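Local coordinates for Nsp15 (Middle East respiratory syndrome-related coronavirus, PDB 5YVD), which cleaves RNA as a hexameric coronavirus endoribonuclease of the EndoU family, probably on the 3' side of uridylates, at residues Leu203-Glu207 / Leu294-Val300; Val26-Ile31 / Thr51-Phe55; Phe128-Ala134 / Lys177-Phe183; Val63-Pro67 / Gln169-Leu175. All blocks are in the same frame, centred on the assembly; numbering follows the deposited sequence.

Interaction 1 of 4, residues Leu203-Glu207 / Leu294-Val300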
# COMPACT_ATOMS: atom_id res chain seq x y z
N LEU A 203 -30.66 35.12 2.96
CA LEU A 203 -31.79 34.76 2.13
C LEU A 203 -33.05 35.57 2.46
O LEU A 203 -34.05 35.40 1.80
CB LEU A 203 -32.09 33.27 2.30
CG LEU A 203 -31.11 32.29 1.68
CD1 LEU A 203 -31.36 30.88 2.23
CD2 LEU A 203 -31.19 32.31 0.16
N SER A 204 -32.98 36.45 3.46
CA SER A 204 -34.12 37.24 3.90
C SER A 204 -33.63 38.50 4.61
O SER A 204 -32.46 38.62 4.94
CB SER A 204 -34.97 36.41 4.86
OG SER A 204 -34.36 36.38 6.14
N ASP A 205 -34.53 39.42 4.89
CA ASP A 205 -34.15 40.65 5.58
C ASP A 205 -33.67 40.39 7.00
O ASP A 205 -32.70 40.99 7.48
CB ASP A 205 -35.33 41.61 5.60
CG ASP A 205 -35.44 42.41 4.34
OD1 ASP A 205 -34.40 42.65 3.69
OD2 ASP A 205 -36.58 42.79 4.01
N MET A 206 -34.36 39.49 7.68
CA MET A 206 -33.94 39.07 9.01
C MET A 206 -32.51 38.52 8.96
O MET A 206 -31.67 38.91 9.78
CB MET A 206 -34.92 38.05 9.57
CG MET A 206 -34.82 37.90 11.07
SD MET A 206 -35.60 36.36 11.62
CE MET A 206 -37.29 36.91 11.80
N GLU A 207 -32.21 37.64 8.01
CA GLU A 207 -30.85 37.07 7.93
C GLU A 207 -29.79 38.17 7.74
O GLU A 207 -28.73 38.12 8.35
CB GLU A 207 -30.75 35.98 6.86
CG GLU A 207 -31.59 34.75 7.20
CD GLU A 207 -31.06 33.41 6.68
OE1 GLU A 207 -30.64 33.31 5.49
OE2 GLU A 207 -31.09 32.43 7.47
N LEU A 294 -31.04 26.33 8.99
CA LEU A 294 -32.37 26.77 8.59
C LEU A 294 -32.33 28.23 8.21
O LEU A 294 -31.55 29.00 8.77
CB LEU A 294 -33.37 26.59 9.72
CG LEU A 294 -33.58 25.16 10.16
CD1 LEU A 294 -34.19 25.14 11.57
CD2 LEU A 294 -34.44 24.39 9.15
N LYS A 295 -33.18 28.61 7.26
CA LYS A 295 -33.55 30.00 7.08
C LYS A 295 -33.86 30.52 8.47
O LYS A 295 -34.58 29.87 9.22
CB LYS A 295 -34.78 30.09 6.18
CG LYS A 295 -35.16 31.50 5.76
CD LYS A 295 -34.48 31.91 4.47
CE LYS A 295 -35.14 31.29 3.24
NZ LYS A 295 -36.49 31.85 2.94
N LEU A 296 -33.28 31.65 8.85
CA LEU A 296 -33.43 32.13 10.23
C LEU A 296 -34.89 32.44 10.57
O LEU A 296 -35.36 32.16 11.67
CB LEU A 296 -32.56 33.36 10.47
CG LEU A 296 -32.73 34.14 11.77
CD1 LEU A 296 -32.27 33.32 12.97
CD2 LEU A 296 -31.95 35.43 11.67
N ASP A 297 -35.61 33.01 9.61
CA ASP A 297 -37.04 33.25 9.76
C ASP A 297 -37.78 31.96 10.12
O ASP A 297 -38.68 31.95 10.97
CB ASP A 297 -37.64 33.79 8.47
CG ASP A 297 -36.95 35.03 7.97
OD1 ASP A 297 -37.54 36.11 8.13
OD2 ASP A 297 -35.83 34.92 7.43
N ASP A 298 -37.41 30.87 9.48
CA ASP A 298 -38.07 29.60 9.77
C ASP A 298 -37.76 29.10 11.20
O ASP A 298 -38.63 28.57 11.92
CB ASP A 298 -37.69 28.58 8.70
CG ASP A 298 -38.25 28.95 7.32
OD1 ASP A 298 -39.30 29.63 7.25
OD2 ASP A 298 -37.67 28.52 6.31
N PHE A 299 -36.51 29.27 11.62
CA PHE A 299 -36.10 28.92 12.98
C PHE A 299 -36.85 29.77 14.00
O PHE A 299 -37.25 29.27 15.05
CB PHE A 299 -34.61 29.14 13.13
CG PHE A 299 -34.06 28.74 14.47
CD1 PHE A 299 -33.76 27.42 14.74
CD2 PHE A 299 -33.80 29.69 15.44
CE1 PHE A 299 -33.23 27.05 15.95
CE2 PHE A 299 -33.26 29.33 16.66
CZ PHE A 299 -32.96 28.01 16.91
N VAL A 300 -37.03 31.04 13.69
CA VAL A 300 -37.77 31.92 14.59
C VAL A 300 -39.26 31.50 14.67
O VAL A 300 -39.86 31.44 15.74
CB VAL A 300 -37.63 33.40 14.15
CG1 VAL A 300 -38.58 34.28 14.94
CG2 VAL A 300 -36.21 33.87 14.33

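Interaction 2 of 4, residues Val26-Ile31 / Thr51-Phe55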
# COMPACT_ATOMS: atom_id res chain seq x y z
N VAL A 26 -1.88 2.05 -12.83
CA VAL A 26 -2.60 2.09 -11.54
C VAL A 26 -1.64 1.83 -10.39
O VAL A 26 -1.19 0.71 -10.19
CB VAL A 26 -3.72 1.04 -11.44
CG1 VAL A 26 -4.49 1.21 -10.13
CG2 VAL A 26 -4.67 1.13 -12.62
N VAL A 27 -1.35 2.87 -9.62
CA VAL A 27 -0.32 2.79 -8.62
C VAL A 27 -0.94 3.12 -7.29
O VAL A 27 -1.12 4.28 -6.94
CB VAL A 27 0.84 3.77 -8.93
CG1 VAL A 27 2.04 3.44 -8.05
CG2 VAL A 27 1.22 3.76 -10.41
N ASN A 28 -1.25 2.06 -6.54
CA ASN A 28 -1.87 2.13 -5.23
C ASN A 28 -3.19 2.88 -5.37
O ASN A 28 -4.09 2.43 -6.07
CB ASN A 28 -0.92 2.79 -4.20
CG ASN A 28 0.38 2.02 -4.02
OD1 ASN A 28 1.45 2.62 -4.02
ND2 ASN A 28 0.30 0.69 -3.85
N ASP A 29 -3.29 4.03 -4.73
CA ASP A 29 -4.49 4.85 -4.77
C ASP A 29 -4.57 5.79 -5.99
O ASP A 29 -5.55 6.53 -6.12
CB ASP A 29 -4.54 5.66 -3.48
CG ASP A 29 -3.39 6.65 -3.37
OD1 ASP A 29 -3.61 7.79 -2.93
OD2 ASP A 29 -2.26 6.29 -3.76
N LYS A 30 -3.58 5.76 -6.89
CA LYS A 30 -3.53 6.75 -7.97
C LYS A 30 -3.61 6.20 -9.40
O LYS A 30 -3.33 5.04 -9.66
CB LYS A 30 -2.27 7.60 -7.83
CG LYS A 30 -2.23 8.38 -6.52
CD LYS A 30 -0.95 9.20 -6.36
CE LYS A 30 -0.48 9.22 -4.92
NZ LYS A 30 -1.48 9.86 -4.03
N ILE A 31 -4.01 7.08 -10.31
CA ILE A 31 -4.00 6.79 -11.74
C ILE A 31 -3.07 7.78 -12.48
O ILE A 31 -3.18 9.00 -12.32
CB ILE A 31 -5.41 6.89 -12.32
CG1 ILE A 31 -6.34 5.88 -11.65
CG2 ILE A 31 -5.39 6.68 -13.83
CD1 ILE A 31 -6.26 4.47 -12.19
N THR A 51 -8.99 1.30 -6.98
CA THR A 51 -8.67 2.52 -7.63
C THR A 51 -9.19 2.62 -9.07
O THR A 51 -9.72 3.68 -9.47
CB THR A 51 -7.16 2.71 -7.62
OG1 THR A 51 -6.71 2.78 -6.28
CG2 THR A 51 -6.80 4.01 -8.29
N ASN A 52 -9.03 1.57 -9.86
CA ASN A 52 -9.40 1.67 -11.28
C ASN A 52 -10.92 1.79 -11.48
O ASN A 52 -11.38 2.32 -12.49
CB ASN A 52 -8.83 0.51 -12.11
CG ASN A 52 -9.32 -0.82 -11.64
OD1 ASN A 52 -9.33 -1.09 -10.45
ND2 ASN A 52 -9.75 -1.65 -12.57
N ILE A 53 -11.68 1.31 -10.51
CA ILE A 53 -13.13 1.32 -10.57
C ILE A 53 -13.65 2.67 -10.09
O ILE A 53 -14.57 3.25 -10.70
CB ILE A 53 -13.73 0.22 -9.67
CG1 ILE A 53 -13.27 -1.15 -10.13
CG2 ILE A 53 -15.25 0.24 -9.71
CD1 ILE A 53 -13.95 -1.64 -11.38
N ALA A 54 -13.05 3.16 -9.01
CA ALA A 54 -13.41 4.43 -8.44
C ALA A 54 -13.23 5.52 -9.49
O ALA A 54 -14.04 6.42 -9.62
CB ALA A 54 -12.57 4.72 -7.23
N PHE A 55 -12.16 5.40 -10.24
CA PHE A 55 -11.86 6.29 -11.35
C PHE A 55 -12.90 6.21 -12.45
O PHE A 55 -13.18 7.22 -13.10
CB PHE A 55 -10.49 5.91 -11.92
CG PHE A 55 -10.13 6.59 -13.22
CD1 PHE A 55 -10.08 7.97 -13.30
CD2 PHE A 55 -9.78 5.85 -14.33
CE1 PHE A 55 -9.71 8.59 -14.48
CE2 PHE A 55 -9.44 6.45 -15.51
CZ PHE A 55 -9.40 7.82 -15.58

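Interaction 3 of 4, residues Phe128-Ala134 / Lys177-Phe183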
# COMPACT_ATOMS: atom_id res chain seq x y z
N PHE A 128 -39.73 3.26 -13.39
CA PHE A 128 -40.16 3.64 -12.06
C PHE A 128 -41.62 3.27 -11.84
O PHE A 128 -41.99 2.90 -10.72
CB PHE A 128 -39.94 5.15 -11.80
CG PHE A 128 -40.66 5.69 -10.60
CD1 PHE A 128 -40.23 5.40 -9.32
CD2 PHE A 128 -41.77 6.50 -10.75
CE1 PHE A 128 -40.89 5.89 -8.21
CE2 PHE A 128 -42.43 6.99 -9.65
CZ PHE A 128 -41.99 6.69 -8.37
N MET A 129 -42.45 3.39 -12.89
CA MET A 129 -43.90 3.09 -12.76
C MET A 129 -44.18 1.62 -12.58
O MET A 129 -45.21 1.28 -12.02
CB MET A 129 -44.72 3.57 -13.97
CG MET A 129 -44.86 5.07 -14.13
SD MET A 129 -45.66 5.83 -12.73
CE MET A 129 -47.30 5.11 -12.82
N SER A 130 -43.29 0.75 -13.07
CA SER A 130 -43.44 -0.69 -12.88
C SER A 130 -42.49 -1.27 -11.82
O SER A 130 -42.08 -2.42 -11.92
CB SER A 130 -43.27 -1.41 -14.21
OG SER A 130 -42.07 -1.03 -14.86
N THR A 131 -42.16 -0.47 -10.81
CA THR A 131 -41.25 -0.90 -9.74
C THR A 131 -41.92 -0.56 -8.42
O THR A 131 -42.28 0.58 -8.20
CB THR A 131 -39.91 -0.12 -9.83
OG1 THR A 131 -39.42 -0.15 -11.17
CG2 THR A 131 -38.86 -0.69 -8.87
N PRO A 132 -42.11 -1.54 -7.53
CA PRO A 132 -42.85 -1.28 -6.28
C PRO A 132 -42.22 -0.28 -5.28
O PRO A 132 -42.94 0.58 -4.76
CB PRO A 132 -42.95 -2.68 -5.63
CG PRO A 132 -41.88 -3.50 -6.29
CD PRO A 132 -41.78 -2.97 -7.68
N ASN A 133 -40.93 -0.43 -4.98
CA ASN A 133 -40.28 0.38 -3.96
C ASN A 133 -39.24 1.24 -4.63
O ASN A 133 -38.19 0.74 -5.04
CB ASN A 133 -39.62 -0.52 -2.91
CG ASN A 133 -40.63 -1.31 -2.07
OD1 ASN A 133 -41.72 -0.86 -1.81
ND2 ASN A 133 -40.23 -2.47 -1.60
N ALA A 134 -39.53 2.54 -4.76
CA ALA A 134 -38.65 3.42 -5.55
C ALA A 134 -38.88 4.91 -5.32
O ALA A 134 -39.87 5.32 -4.73
CB ALA A 134 -38.82 3.13 -7.03
N LYS A 177 -42.11 9.15 -4.36
CA LYS A 177 -41.69 7.93 -3.70
C LYS A 177 -42.81 6.92 -3.76
O LYS A 177 -43.98 7.27 -3.58
CB LYS A 177 -41.29 8.21 -2.25
CG LYS A 177 -40.74 6.99 -1.55
CD LYS A 177 -40.07 7.34 -0.25
CE LYS A 177 -39.34 6.13 0.32
NZ LYS A 177 -39.12 6.26 1.78
N LYS A 178 -42.45 5.68 -4.03
CA LYS A 178 -43.38 4.56 -4.04
C LYS A 178 -42.94 3.50 -3.02
O LYS A 178 -41.75 3.22 -2.88
CB LYS A 178 -43.42 3.92 -5.43
CG LYS A 178 -44.52 4.48 -6.31
CD LYS A 178 -44.36 4.04 -7.75
CE LYS A 178 -44.66 2.56 -7.94
NZ LYS A 178 -44.14 2.11 -9.27
N VAL A 179 -43.91 2.94 -2.32
CA VAL A 179 -43.68 1.83 -1.40
C VAL A 179 -44.83 0.86 -1.59
O VAL A 179 -45.97 1.23 -1.39
CB VAL A 179 -43.67 2.31 0.08
CG1 VAL A 179 -43.70 1.13 1.05
CG2 VAL A 179 -42.46 3.21 0.35
N ASN A 180 -44.52 -0.37 -1.98
CA ASN A 180 -45.52 -1.40 -2.31
C ASN A 180 -46.32 -1.03 -3.54
O ASN A 180 -47.51 -1.28 -3.61
CB ASN A 180 -46.48 -1.66 -1.13
CG ASN A 180 -45.76 -2.17 0.10
OD1 ASN A 180 -45.18 -3.26 0.08
ND2 ASN A 180 -45.78 -1.40 1.17
N ASN A 181 -45.65 -0.41 -4.51
CA ASN A 181 -46.29 0.10 -5.72
C ASN A 181 -47.38 1.16 -5.41
O ASN A 181 -48.33 1.34 -6.17
CB ASN A 181 -46.85 -1.05 -6.57
CG ASN A 181 -46.54 -0.88 -8.06
OD1 ASN A 181 -45.38 -0.76 -8.44
ND2 ASN A 181 -47.57 -0.88 -8.90
N GLU A 182 -47.21 1.84 -4.29
CA GLU A 182 -48.15 2.86 -3.83
C GLU A 182 -47.37 4.15 -3.51
O GLU A 182 -46.40 4.15 -2.72
CB GLU A 182 -48.92 2.35 -2.59
CG GLU A 182 -49.87 1.17 -2.84
CD GLU A 182 -51.34 1.53 -2.69
OE1 GLU A 182 -51.72 2.63 -3.15
OE2 GLU A 182 -52.12 0.74 -2.11
N PHE A 183 -47.78 5.26 -4.12
CA PHE A 183 -47.17 6.55 -3.84
C PHE A 183 -47.35 6.98 -2.39
O PHE A 183 -48.39 6.79 -1.83
CB PHE A 183 -47.78 7.61 -4.71
CG PHE A 183 -47.36 7.53 -6.14
CD1 PHE A 183 -46.26 8.25 -6.59
CD2 PHE A 183 -48.07 6.77 -7.02
CE1 PHE A 183 -45.87 8.21 -7.91
CE2 PHE A 183 -47.70 6.71 -8.35
CZ PHE A 183 -46.58 7.43 -8.79

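Interaction 4 of 4, residues Val63-Pro67 / Gln169-Leu175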
# COMPACT_ATOMS: atom_id res chain seq x y z
N VAL A 63 -23.35 14.35 -15.17
CA VAL A 63 -23.09 15.77 -15.22
C VAL A 63 -24.37 16.57 -15.42
O VAL A 63 -24.65 17.07 -16.50
CB VAL A 63 -22.08 16.08 -16.31
CG1 VAL A 63 -21.70 17.57 -16.28
CG2 VAL A 63 -20.87 15.22 -16.07
N ARG A 64 -25.13 16.69 -14.35
CA ARG A 64 -26.44 17.34 -14.37
C ARG A 64 -26.76 17.75 -12.97
O ARG A 64 -26.16 17.22 -12.04
CB ARG A 64 -27.51 16.36 -14.85
CG ARG A 64 -27.39 15.00 -14.17
CD ARG A 64 -28.64 14.16 -14.17
NE ARG A 64 -28.90 13.50 -15.44
CZ ARG A 64 -29.32 12.25 -15.57
NH1 ARG A 64 -29.54 11.46 -14.52
NH2 ARG A 64 -29.53 11.77 -16.78
N SER A 65 -27.70 18.65 -12.79
CA SER A 65 -28.12 19.03 -11.43
C SER A 65 -28.96 17.92 -10.81
O SER A 65 -29.54 17.08 -11.50
CB SER A 65 -28.92 20.32 -11.44
OG SER A 65 -30.08 20.21 -12.26
N HIS A 66 -29.01 17.91 -9.49
CA HIS A 66 -29.87 16.96 -8.81
C HIS A 66 -30.14 17.46 -7.41
O HIS A 66 -29.40 18.30 -6.91
CB HIS A 66 -29.25 15.56 -8.79
CG HIS A 66 -27.89 15.48 -8.17
ND1 HIS A 66 -27.70 15.28 -6.83
CD2 HIS A 66 -26.66 15.54 -8.73
CE1 HIS A 66 -26.40 15.24 -6.57
NE2 HIS A 66 -25.74 15.39 -7.71
N PRO A 67 -31.21 16.95 -6.77
CA PRO A 67 -31.47 17.25 -5.36
C PRO A 67 -30.28 16.92 -4.51
O PRO A 67 -29.54 16.00 -4.82
CB PRO A 67 -32.64 16.32 -5.00
CG PRO A 67 -33.34 16.07 -6.30
CD PRO A 67 -32.30 16.18 -7.39
N GLN A 169 -29.84 24.63 -15.76
CA GLN A 169 -30.12 23.27 -15.36
C GLN A 169 -31.32 23.43 -14.47
O GLN A 169 -31.50 24.48 -13.89
CB GLN A 169 -28.98 22.68 -14.52
CG GLN A 169 -27.71 22.34 -15.28
CD GLN A 169 -27.79 21.03 -16.07
OE1 GLN A 169 -28.56 20.14 -15.76
NE2 GLN A 169 -26.97 20.92 -17.09
N PRO A 170 -32.13 22.39 -14.35
CA PRO A 170 -33.25 22.50 -13.42
C PRO A 170 -32.78 22.59 -11.96
O PRO A 170 -31.75 22.01 -11.59
CB PRO A 170 -34.03 21.21 -13.65
CG PRO A 170 -33.03 20.22 -14.21
CD PRO A 170 -32.02 21.06 -14.97
N VAL A 171 -33.55 23.32 -11.16
CA VAL A 171 -33.31 23.47 -9.73
C VAL A 171 -34.55 23.00 -8.93
O VAL A 171 -34.45 22.43 -7.82
CB VAL A 171 -32.97 24.94 -9.40
CG1 VAL A 171 -32.80 25.15 -7.90
CG2 VAL A 171 -31.71 25.36 -10.13
N LYS A 172 -35.73 23.24 -9.47
CA LYS A 172 -36.95 22.83 -8.79
C LYS A 172 -37.26 21.39 -9.19
O LYS A 172 -37.65 21.12 -10.35
CB LYS A 172 -38.11 23.77 -9.11
CG LYS A 172 -39.41 23.41 -8.38
CD LYS A 172 -39.76 24.34 -7.23
CE LYS A 172 -38.63 24.55 -6.25
NZ LYS A 172 -39.17 25.32 -5.11
N PHE A 173 -37.09 20.48 -8.24
CA PHE A 173 -37.34 19.07 -8.53
C PHE A 173 -38.63 18.62 -7.91
O PHE A 173 -39.01 19.08 -6.83
CB PHE A 173 -36.15 18.19 -8.12
CG PHE A 173 -34.96 18.33 -9.04
CD1 PHE A 173 -33.91 19.20 -8.73
CD2 PHE A 173 -34.92 17.63 -10.24
CE1 PHE A 173 -32.83 19.35 -9.58
CE2 PHE A 173 -33.83 17.77 -11.10
CZ PHE A 173 -32.79 18.63 -10.78
N TYR A 174 -39.34 17.76 -8.63
CA TYR A 174 -40.57 17.16 -8.19
C TYR A 174 -40.19 15.72 -7.94
O TYR A 174 -39.69 15.02 -8.83
CB TYR A 174 -41.68 17.35 -9.23
CG TYR A 174 -41.93 18.81 -9.54
CD1 TYR A 174 -42.72 19.59 -8.71
CD2 TYR A 174 -41.33 19.44 -10.63
CE1 TYR A 174 -42.94 20.94 -8.97
CE2 TYR A 174 -41.54 20.79 -10.91
CZ TYR A 174 -42.35 21.54 -10.07
OH TYR A 174 -42.57 22.88 -10.31
N LEU A 175 -40.42 15.30 -6.71
CA LEU A 175 -39.85 14.12 -6.13
C LEU A 175 -40.94 13.16 -5.73
O LEU A 175 -41.84 13.53 -4.97
CB LEU A 175 -39.08 14.53 -4.88
CG LEU A 175 -37.82 15.34 -5.19
CD1 LEU A 175 -37.51 16.27 -4.04
CD2 LEU A 175 -36.64 14.42 -5.49
O HOH W 1 -26.39 18.19 -17.85

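Interaction 1 of 4, residues Leu203-Glu207 / Leu294-Val300
Two helix N-termini meet here inside the uridylate-specific endoribonuclease (EndoU) domain: the first turn of helix 205-212 lies against the first turn of helix 296-304, and acidic side chains are exchanged across the join. Glu207 reaches over so that its OE2 accepts from the backbone N of Leu296 at 2.7 Å, taking up an amide of the first turn that has no carbonyl within its own helix. In return Asp297 sends OD2 to OG of Ser204, a very short 2.4 Å hydrogen bond. Ser204 is itself the N-cap of its helix: the same OG accepts from Glu207 N at 3.1 Å, so one hydroxyl caps its own helix and donates to the other. Lys295, at the N-cap position of the second helix, lays its aliphatic chain along Leu203, with CB of Leu203 3.5 Å from CD of Lys295. On the inner side Met206 SD packs 3.6 Å from Leu296 CG and 3.7 Å from Val300 CG2, a greasy patch that Phe218 and Phe229 extend. Glu207 OE1 forms a salt bridge with Arg195. The carboxylate therefore serves a cation through one oxygen and a helix-start amide through the other, tying the loop around Arg195 to both helices.

Interaction 2 of 4, residues Val26-Ile31 / Thr51-Phe55
Thr51, first residue of helix 51-59, puts its side chain straight into the turn between strands 24-27 and 30-35. With chi1 in the m well, OG1 donates to the backbone O of Asn28 at 2.7 Å, while CG2 lies 3.9 Å from CG1 of Ile31. Val26, in the t rotamer, brings CG1 to 4.0 Å from Thr51 CB and CG2 to 4.2 Å from Asn52 CB. The hairpin turn itself is type II', Val27 to Lys30, with Asn28 at positive phi (58°) in its second position. This is the N-terminal oligomerisation domain of Nsp15, where a three-stranded antiparallel sheet packs on the helix. Ile31 takes m for both chi angles; its CG1 sits 4.2 Å from CB of Phe55, and its CG2 lies over one face of the Phe55 ring. Phe55 is t, its ring also packing on Leu2 and Ile5 of helix 2-12. Asn52 adopts p and directs its amide to the backbone of Val24 and Val26 of a neighbouring subunit, whose own Val26 packs against Val26 here.

Interaction 3 of 4, residues Phe128-Ala134 / Lys177-Phe183
A short antiparallel pairing within the middle domain's mixed sheet, at one end of two inner strands, brings the start of strand 134-138 alongside the end of strand 174-178, and a buried lysine fills the space beneath it. Ala134 and Lys178 form a hydrogen-bonded pair: Ala134 N gives to Lys178 O at 3.0 Å, and Lys178 N gives to Ala134 O at 2.7 Å. Beyond it the chain at 179-182 turns back, and the loop meets its amides. Asn181 N donates to Pro132 O at 2.9 Å, and Asn180 N to the side-chain OD1 of Asn133 at 2.8 Å. The ammonium of Lys178 is satisfied by backbone carbonyls where helix 124-129 ends: NZ reaches Phe128 O at 2.7 Å and Thr131 O at 2.6 Å, with weak bonds to Met129 O at 3.1 Å and to Asn181 OD1 at 3.2 Å. No carboxylate is among these acceptors. Thr131 OG1 and Ser130 OG turn back to the helix, bonding to Lys127 O and Glu126 O. Phe183, stacked with Tyr145, brings CE1 within 4.0 Å of Phe128 CE2. The Phe128 ring adds a cation-pi interaction, with Lys178 NZ 5.0 Å from the ring centroid and only 2° off its normal.

Interaction 4 of 4, residues Val63-Pro67 / Gln169-Leu175
The hydroxyl of Ser65 makes the shortest direct bond between the two segments, OG to the backbone O of Pro170 at 2.5 Å. Both segments belong to the Nsp15 middle domain, where the extended chain leading from helix 51-59 to helix 69-74 passes beside the approach to strand 174-178. A weaker bond runs from Ser65 N to OE1 of Gln169, at 3.4 Å. The other end of that amide works through a water, which accepts from Gln169 NE2 at 2.9 Å and donates to Val63 O at 2.5 Å, so Gln169 grips the backbone at two points. Arg64 directs its guanidinium elsewhere, into a salt bridge with Asp121 and a cation-pi contact with Phe83. Val63 and Gln169 also touch Phe285 and Ala283 of a neighbouring subunit. Further in, the Phe173 ring lies under Pro67 and points its edge at Ser65, whose OG is 3.5 Å from Phe173 CZ. Leu175 CD2 meets Pro67 CG at 3.8 Å. Pro67 CD sits 3.8 Å from the Phe173 ring centroid, 14° off the normal, a CH-pi contact.

In the fold
Along the chain the N-terminal oligomerisation region comes first with interaction 2, the middle domain follows with interactions 4 and 3, and the EndoU domain closes with interaction 1. Interactions 3 and 4 interleave in sequence and share strand 174-178: residues 169-175 enter it and 177-183 leave it, with centres about 20 Å apart. Interactions 1 and 2 lie on opposite sides of the chain's centre, their centres about 44 Å apart. Interaction 4 is the most central, with nearest atoms about 11 Å from both. Subunit contacts occur at interactions 2 and 4, whereas interactions 1 and 3 are internal to the chain, consistent with a hexamer in which the N-terminal region meets its counterparts and the middle domain also touches a neighbour's EndoU domain.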